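Local coordinates for Lin2722 protein (Listeria innocua, PDB 3DS8) that is of unknown function but has an alpha/beta-hydrolase fold and a probable Ser-His-Asp triad, consistent with hydrolase activity, at residues N142-F148 / I194-R200. Numbering follows the deposited sequence.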
# COMPACT_ATOMS: atom_id res chain seq x y z
N ASN A 142 -12.97 -14.53 8.00
CA ASN A 142 -12.79 -13.19 8.56
C ASN A 142 -13.79 -12.77 9.62
O ASN A 142 -13.41 -12.17 10.65
CB ASN A 142 -12.73 -12.21 7.39
CG ASN A 142 -11.45 -12.38 6.59
OD1 ASN A 142 -10.38 -12.07 7.09
ND2 ASN A 142 -11.54 -13.02 5.39
N GLY A 143 -15.06 -13.06 9.38
CA GLY A 143 -16.08 -12.72 10.36
C GLY A 143 -16.41 -11.24 10.40
O GLY A 143 -16.18 -10.49 9.44
N MSE A 144 -17.01 -10.82 11.52
CA MSE A 144 -17.58 -9.49 11.60
C MSE A 144 -17.17 -8.71 12.85
O MSE A 144 -17.73 -7.65 13.10
CB MSE A 144 -19.10 -9.60 11.61
CG MSE A 144 -19.66 -10.35 10.43
SE MSE A 144 -21.59 -10.44 10.48
CE MSE A 144 -21.86 -10.51 12.44
N ASP A 145 -16.26 -9.26 13.65
CA ASP A 145 -15.88 -8.64 14.94
C ASP A 145 -14.77 -7.64 14.71
O ASP A 145 -13.61 -8.04 14.55
CB ASP A 145 -15.43 -9.70 15.92
CG ASP A 145 -15.02 -9.12 17.26
OD1 ASP A 145 -15.20 -7.89 17.48
OD2 ASP A 145 -14.49 -9.91 18.08
N LEU A 146 -15.09 -6.35 14.66
CA LEU A 146 -14.05 -5.36 14.36
C LEU A 146 -13.06 -5.20 15.52
O LEU A 146 -12.03 -4.60 15.32
CB LEU A 146 -14.63 -4.01 13.94
CG LEU A 146 -15.21 -3.97 12.54
CD1 LEU A 146 -15.88 -2.65 12.37
CD2 LEU A 146 -14.10 -4.17 11.47
N SER A 147 -13.34 -5.76 16.68
CA SER A 147 -12.37 -5.77 17.80
C SER A 147 -11.47 -7.02 17.79
O SER A 147 -10.72 -7.32 18.75
CB SER A 147 -13.08 -5.55 19.14
OG SER A 147 -13.72 -6.73 19.53
N PHE A 148 -11.51 -7.74 16.67
CA PHE A 148 -10.75 -8.98 16.54
C PHE A 148 -9.27 -8.91 17.01
O PHE A 148 -8.54 -7.98 16.66
CB PHE A 148 -10.85 -9.55 15.10
CG PHE A 148 -10.03 -8.81 14.07
CD1 PHE A 148 -8.79 -9.31 13.66
CD2 PHE A 148 -10.46 -7.61 13.55
CE1 PHE A 148 -8.01 -8.63 12.74
CE2 PHE A 148 -9.69 -6.90 12.64
CZ PHE A 148 -8.46 -7.40 12.22
N ILE A 194 -12.60 -6.91 7.85
CA ILE A 194 -11.57 -7.45 8.70
C ILE A 194 -10.30 -7.91 7.94
O ILE A 194 -9.20 -7.78 8.43
CB ILE A 194 -12.14 -8.57 9.57
CG1 ILE A 194 -12.97 -7.90 10.70
CG2 ILE A 194 -11.04 -9.52 10.13
CD1 ILE A 194 -13.94 -8.74 11.31
N SER A 195 -10.49 -8.47 6.75
CA SER A 195 -9.37 -8.89 5.88
C SER A 195 -8.52 -7.69 5.56
O SER A 195 -7.29 -7.77 5.60
CB SER A 195 -9.87 -9.51 4.60
OG SER A 195 -8.78 -9.92 3.79
N SER A 196 -9.16 -6.57 5.26
CA SER A 196 -8.42 -5.32 4.97
C SER A 196 -7.74 -4.63 6.16
O SER A 196 -6.95 -3.69 5.97
CB SER A 196 -9.29 -4.34 4.15
OG SER A 196 -10.60 -4.29 4.57
N LEU A 197 -8.03 -5.12 7.38
CA LEU A 197 -7.39 -4.66 8.60
C LEU A 197 -6.52 -5.71 9.26
O LEU A 197 -5.99 -5.46 10.34
CB LEU A 197 -8.47 -4.25 9.58
CG LEU A 197 -9.39 -3.08 9.20
CD1 LEU A 197 -10.55 -3.07 10.25
CD2 LEU A 197 -8.66 -1.76 9.12
N ALA A 198 -6.32 -6.84 8.60
CA ALA A 198 -5.66 -7.98 9.25
C ALA A 198 -4.17 -7.74 9.48
O ALA A 198 -3.54 -8.46 10.25
CB ALA A 198 -5.94 -9.26 8.49
N THR A 199 -3.62 -6.68 8.88
CA THR A 199 -2.35 -6.10 9.29
C THR A 199 -2.23 -5.91 10.80
O THR A 199 -1.13 -5.92 11.33
CB THR A 199 -2.11 -4.74 8.59
OG1 THR A 199 -3.36 -4.05 8.43
CG2 THR A 199 -1.46 -4.95 7.19
N ARG A 200 -3.36 -5.77 11.49
CA ARG A 200 -3.37 -5.64 12.96
C ARG A 200 -2.65 -6.78 13.66
O ARG A 200 -2.16 -6.63 14.79
CB ARG A 200 -4.85 -5.66 13.39
CG ARG A 200 -5.13 -5.46 14.74
CD ARG A 200 -6.62 -5.68 14.93
NE ARG A 200 -7.42 -4.60 14.37
CZ ARG A 200 -8.71 -4.41 14.67
NH1 ARG A 200 -9.30 -5.22 15.53
NH2 ARG A 200 -9.40 -3.42 14.14
O HOH W 1 -15.28 -8.23 7.90
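Phe148, sandwiched between Arg200 and Ile194, makes this a stacked, hydrogen-bonded and apolar contact that joins the loop after helix 139-142 to the short helix 193-196 and the 3-10 segment 198-200 that follows, at the periphery of the alpha/beta-hydrolase fold. The Arg200 guanidinium lies flat on one ring face, planes 12° apart and centres 4.0 Å apart, while on the opposite face Ile194 CG2 sits over the ring centre, a CH-pi contact 3.8 Å from the centroid. Phe148 CG stands between its own backbone N and carbonyl carbon (chi1 75°), which places the ring between Ile194 and Arg200, with CZ 3.7 Å from Leu197 O. The Arg200 chain runs extended and then bends at chi3 (-73°), turning the guanidinium edge toward the loop backbone. NH1 and NH2 both donate to Leu146 O, at 2.8 and 3.1 Å, and NH1 also donates to Phe148 O, in the plane of that carbonyl and on a lone pair. Ile194 CD1 packs into the bend of the loop, 3.3 Å from Asp145 O, and Leu146 CD2 rests on Leu197 CD1 at 3.9 Å. A water bridges Gly143 O and Ile194 N. Arg200 NH2 also forms a salt bridge with Glu212 of strand 209-216, which probably balances its charge, while the stack and three hydrogen bonds fix the guanidinium's rotation.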